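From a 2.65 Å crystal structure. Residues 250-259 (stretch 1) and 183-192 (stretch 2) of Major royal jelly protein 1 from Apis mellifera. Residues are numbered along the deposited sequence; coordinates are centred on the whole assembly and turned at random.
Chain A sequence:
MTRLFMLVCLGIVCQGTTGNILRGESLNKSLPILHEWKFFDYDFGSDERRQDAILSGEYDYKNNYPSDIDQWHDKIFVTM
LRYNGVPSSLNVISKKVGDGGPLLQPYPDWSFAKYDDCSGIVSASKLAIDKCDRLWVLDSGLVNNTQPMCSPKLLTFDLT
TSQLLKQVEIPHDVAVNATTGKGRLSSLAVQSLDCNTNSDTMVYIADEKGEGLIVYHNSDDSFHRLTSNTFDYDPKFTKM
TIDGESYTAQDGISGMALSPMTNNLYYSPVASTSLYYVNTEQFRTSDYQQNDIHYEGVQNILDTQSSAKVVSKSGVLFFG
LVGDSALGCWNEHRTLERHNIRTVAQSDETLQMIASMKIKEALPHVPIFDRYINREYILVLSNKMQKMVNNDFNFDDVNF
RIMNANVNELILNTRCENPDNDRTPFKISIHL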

# COMPACT_ATOMS: atom_id res chain seq x y z
N GLN A 250 30.99 48.55 14.50
CA GLN A 250 30.21 49.79 14.40
C GLN A 250 29.19 49.67 13.25
O GLN A 250 29.35 50.29 12.20
CB GLN A 250 31.12 51.00 14.16
CG GLN A 250 32.16 51.24 15.25
CD GLN A 250 32.98 52.50 15.01
OE1 GLN A 250 33.31 52.85 13.86
NE2 GLN A 250 33.32 53.19 16.09
N ASP A 251 28.17 48.85 13.47
CA ASP A 251 27.12 48.59 12.48
C ASP A 251 25.74 48.81 13.11
O ASP A 251 25.54 48.54 14.30
CB ASP A 251 27.23 47.15 11.94
CG ASP A 251 28.52 46.89 11.20
OD1 ASP A 251 28.76 47.54 10.16
OD2 ASP A 251 29.30 46.02 11.64
N GLY A 252 24.81 49.29 12.29
CA GLY A 252 23.42 49.57 12.69
C GLY A 252 22.43 48.51 12.23
O GLY A 252 22.71 47.31 12.35
N ILE A 253 21.29 48.95 11.71
CA ILE A 253 20.16 48.06 11.38
C ILE A 253 20.54 46.83 10.56
O ILE A 253 20.99 46.92 9.43
CB ILE A 253 19.00 48.82 10.68
CG1 ILE A 253 17.78 47.92 10.52
CG2 ILE A 253 19.42 49.45 9.35
CD1 ILE A 253 16.55 48.67 10.06
N SER A 254 20.37 45.68 11.19
CA SER A 254 20.33 44.37 10.52
C SER A 254 19.43 43.42 11.34
O SER A 254 18.65 43.87 12.17
CB SER A 254 21.75 43.81 10.35
OG SER A 254 21.80 43.00 9.19
N GLY A 255 19.54 42.12 11.09
CA GLY A 255 18.74 41.15 11.81
C GLY A 255 17.25 41.42 11.71
O GLY A 255 16.54 41.44 12.71
N MET A 256 16.75 41.61 10.49
CA MET A 256 15.33 41.85 10.29
C MET A 256 14.53 40.55 10.28
O MET A 256 15.06 39.48 9.99
CB MET A 256 15.11 42.62 9.00
CG MET A 256 15.73 44.01 9.01
SD MET A 256 14.91 45.10 7.83
CE MET A 256 15.15 44.20 6.30
N ALA A 257 13.23 40.67 10.58
CA ALA A 257 12.30 39.55 10.57
C ALA A 257 10.86 40.03 10.59
O ALA A 257 10.43 40.66 11.54
CB ALA A 257 12.52 38.66 11.77
N LEU A 258 10.13 39.71 9.53
CA LEU A 258 8.73 40.07 9.38
C LEU A 258 7.84 39.04 10.04
O LEU A 258 7.96 37.86 9.76
CB LEU A 258 8.40 40.15 7.89
CG LEU A 258 7.05 40.70 7.47
CD1 LEU A 258 6.90 42.14 7.94
CD2 LEU A 258 6.97 40.62 5.96
N SER A 259 6.94 39.48 10.92
CA SER A 259 5.92 38.60 11.51
C SER A 259 4.82 38.35 10.50
O SER A 259 4.17 39.31 10.08
CB SER A 259 5.32 39.21 12.77
OG SER A 259 4.17 38.49 13.18
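Stretch 2 183-192: GRLSSLAVQS

Stretch 2 lies along stretch 1 as a nearly parallel strand, held by side-chain polar contacts at its beginning and middle and by apolar packing further on, with no backbone-to-backbone hydrogen bond between the two. The direction follows from the axes of strand 253-258 and the strand that begins at Leu185: their N-to-C vectors diverge by 19° and approach to 6.0 Å. The register agrees, since the CA atoms of Ser254 and Ser187 lie 5.5 Å apart and those of Leu258 and Ala189 6.4 Å, whereas Asp251 CA and Arg184 CA are 9.4 Å apart, a gap bridged by the short Asp251 side chain and the long Arg184 one. They meet in a salt bridge, Asp251 OD1 to Arg184 NH2 at 3.3 Å. Because the oxygen lies well out of the guanidinium plane, no N-H points at it and the attraction is one of charge alone.

Next come the serines. Ser186, with phi/psi of -122/8 rather than extended values, directs its CA-to-CB bond toward stretch 1, and its OG (chi1 p) forms a 2.7 Å hydrogen bond with Ser254 OG. Ser187 returns to an extended backbone (-161/148) and also points toward stretch 1; its OG accepts a hydrogen bond from Met256 N at 3.0 Å, with a nearly linear N-H...O angle of 174°. This amide follows Gly255, whose phi/psi of 56/51 interrupts the extended run of stretch 1.

From Leu188 through Val190 the backbone of stretch 2 stays extended, and side chains alternate: Leu188 and Val190 point away, Ala189 toward. Met256 CE reaches to 4.0 Å from Leu188 N. Leu258 then packs against Ala189, CB to CB at 4.4 Å, while its CD2 comes within 3.6 Å of Gln191 CB and 3.7 Å of Val190 O. Together the two stretches bury 468 Å², summed over both sides.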

# COMPACT_ATOMS: atom_id res chain seq x y z
N GLY A 183 27.56 52.25 2.56
CA GLY A 183 26.47 51.30 2.39
C GLY A 183 26.88 49.83 2.46
O GLY A 183 27.90 49.42 1.86
N ARG A 184 26.09 49.04 3.20
CA ARG A 184 26.20 47.58 3.18
C ARG A 184 24.85 46.91 3.43
O ARG A 184 24.43 46.74 4.57
CB ARG A 184 27.23 47.08 4.19
CG ARG A 184 27.48 45.58 4.09
CD ARG A 184 28.86 45.19 4.58
NE ARG A 184 28.94 45.10 6.04
CZ ARG A 184 30.02 45.37 6.76
NH1 ARG A 184 31.16 45.79 6.19
NH2 ARG A 184 29.96 45.24 8.09
N LEU A 185 24.20 46.48 2.34
CA LEU A 185 22.89 45.86 2.39
C LEU A 185 22.99 44.42 2.94
O LEU A 185 23.45 43.50 2.25
CB LEU A 185 22.27 45.90 0.98
CG LEU A 185 22.25 47.29 0.30
CD1 LEU A 185 21.34 47.33 -0.92
CD2 LEU A 185 21.82 48.38 1.26
N SER A 186 22.57 44.24 4.19
CA SER A 186 22.89 43.05 5.00
C SER A 186 21.70 42.24 5.55
O SER A 186 21.90 41.39 6.41
CB SER A 186 23.66 43.57 6.21
OG SER A 186 22.80 44.37 7.06
N SER A 187 20.48 42.56 5.13
CA SER A 187 19.27 41.96 5.69
C SER A 187 18.09 42.14 4.74
O SER A 187 18.02 43.13 4.01
CB SER A 187 18.94 42.55 7.07
OG SER A 187 18.45 41.56 7.96
N LEU A 188 17.19 41.17 4.73
CA LEU A 188 16.15 41.08 3.71
C LEU A 188 14.91 40.42 4.28
O LEU A 188 15.00 39.48 5.09
CB LEU A 188 16.65 40.28 2.51
CG LEU A 188 15.72 39.99 1.33
CD1 LEU A 188 15.42 41.27 0.58
CD2 LEU A 188 16.35 38.93 0.44
N ALA A 189 13.76 40.92 3.86
CA ALA A 189 12.48 40.35 4.25
C ALA A 189 11.48 40.68 3.17
O ALA A 189 11.53 41.76 2.60
CB ALA A 189 12.03 40.93 5.57
N VAL A 190 10.57 39.75 2.89
CA VAL A 190 9.65 39.89 1.77
C VAL A 190 8.22 39.63 2.22
O VAL A 190 7.96 38.68 2.94
CB VAL A 190 10.06 38.92 0.66
CG1 VAL A 190 9.12 39.05 -0.54
CG2 VAL A 190 11.51 39.16 0.25
N GLN A 191 7.30 40.46 1.75
CA GLN A 191 5.88 40.40 2.10
C GLN A 191 5.06 40.19 0.82
O GLN A 191 4.61 41.14 0.20
CB GLN A 191 5.50 41.71 2.82
CG GLN A 191 4.23 41.71 3.64
CD GLN A 191 4.13 42.98 4.49
OE1 GLN A 191 4.30 44.09 3.98
NE2 GLN A 191 3.88 42.81 5.79
N SER A 192 4.91 38.94 0.39
CA SER A 192 4.06 38.63 -0.76
C SER A 192 2.58 38.83 -0.40
O SER A 192 1.95 37.93 0.17
CB SER A 192 4.32 37.22 -1.28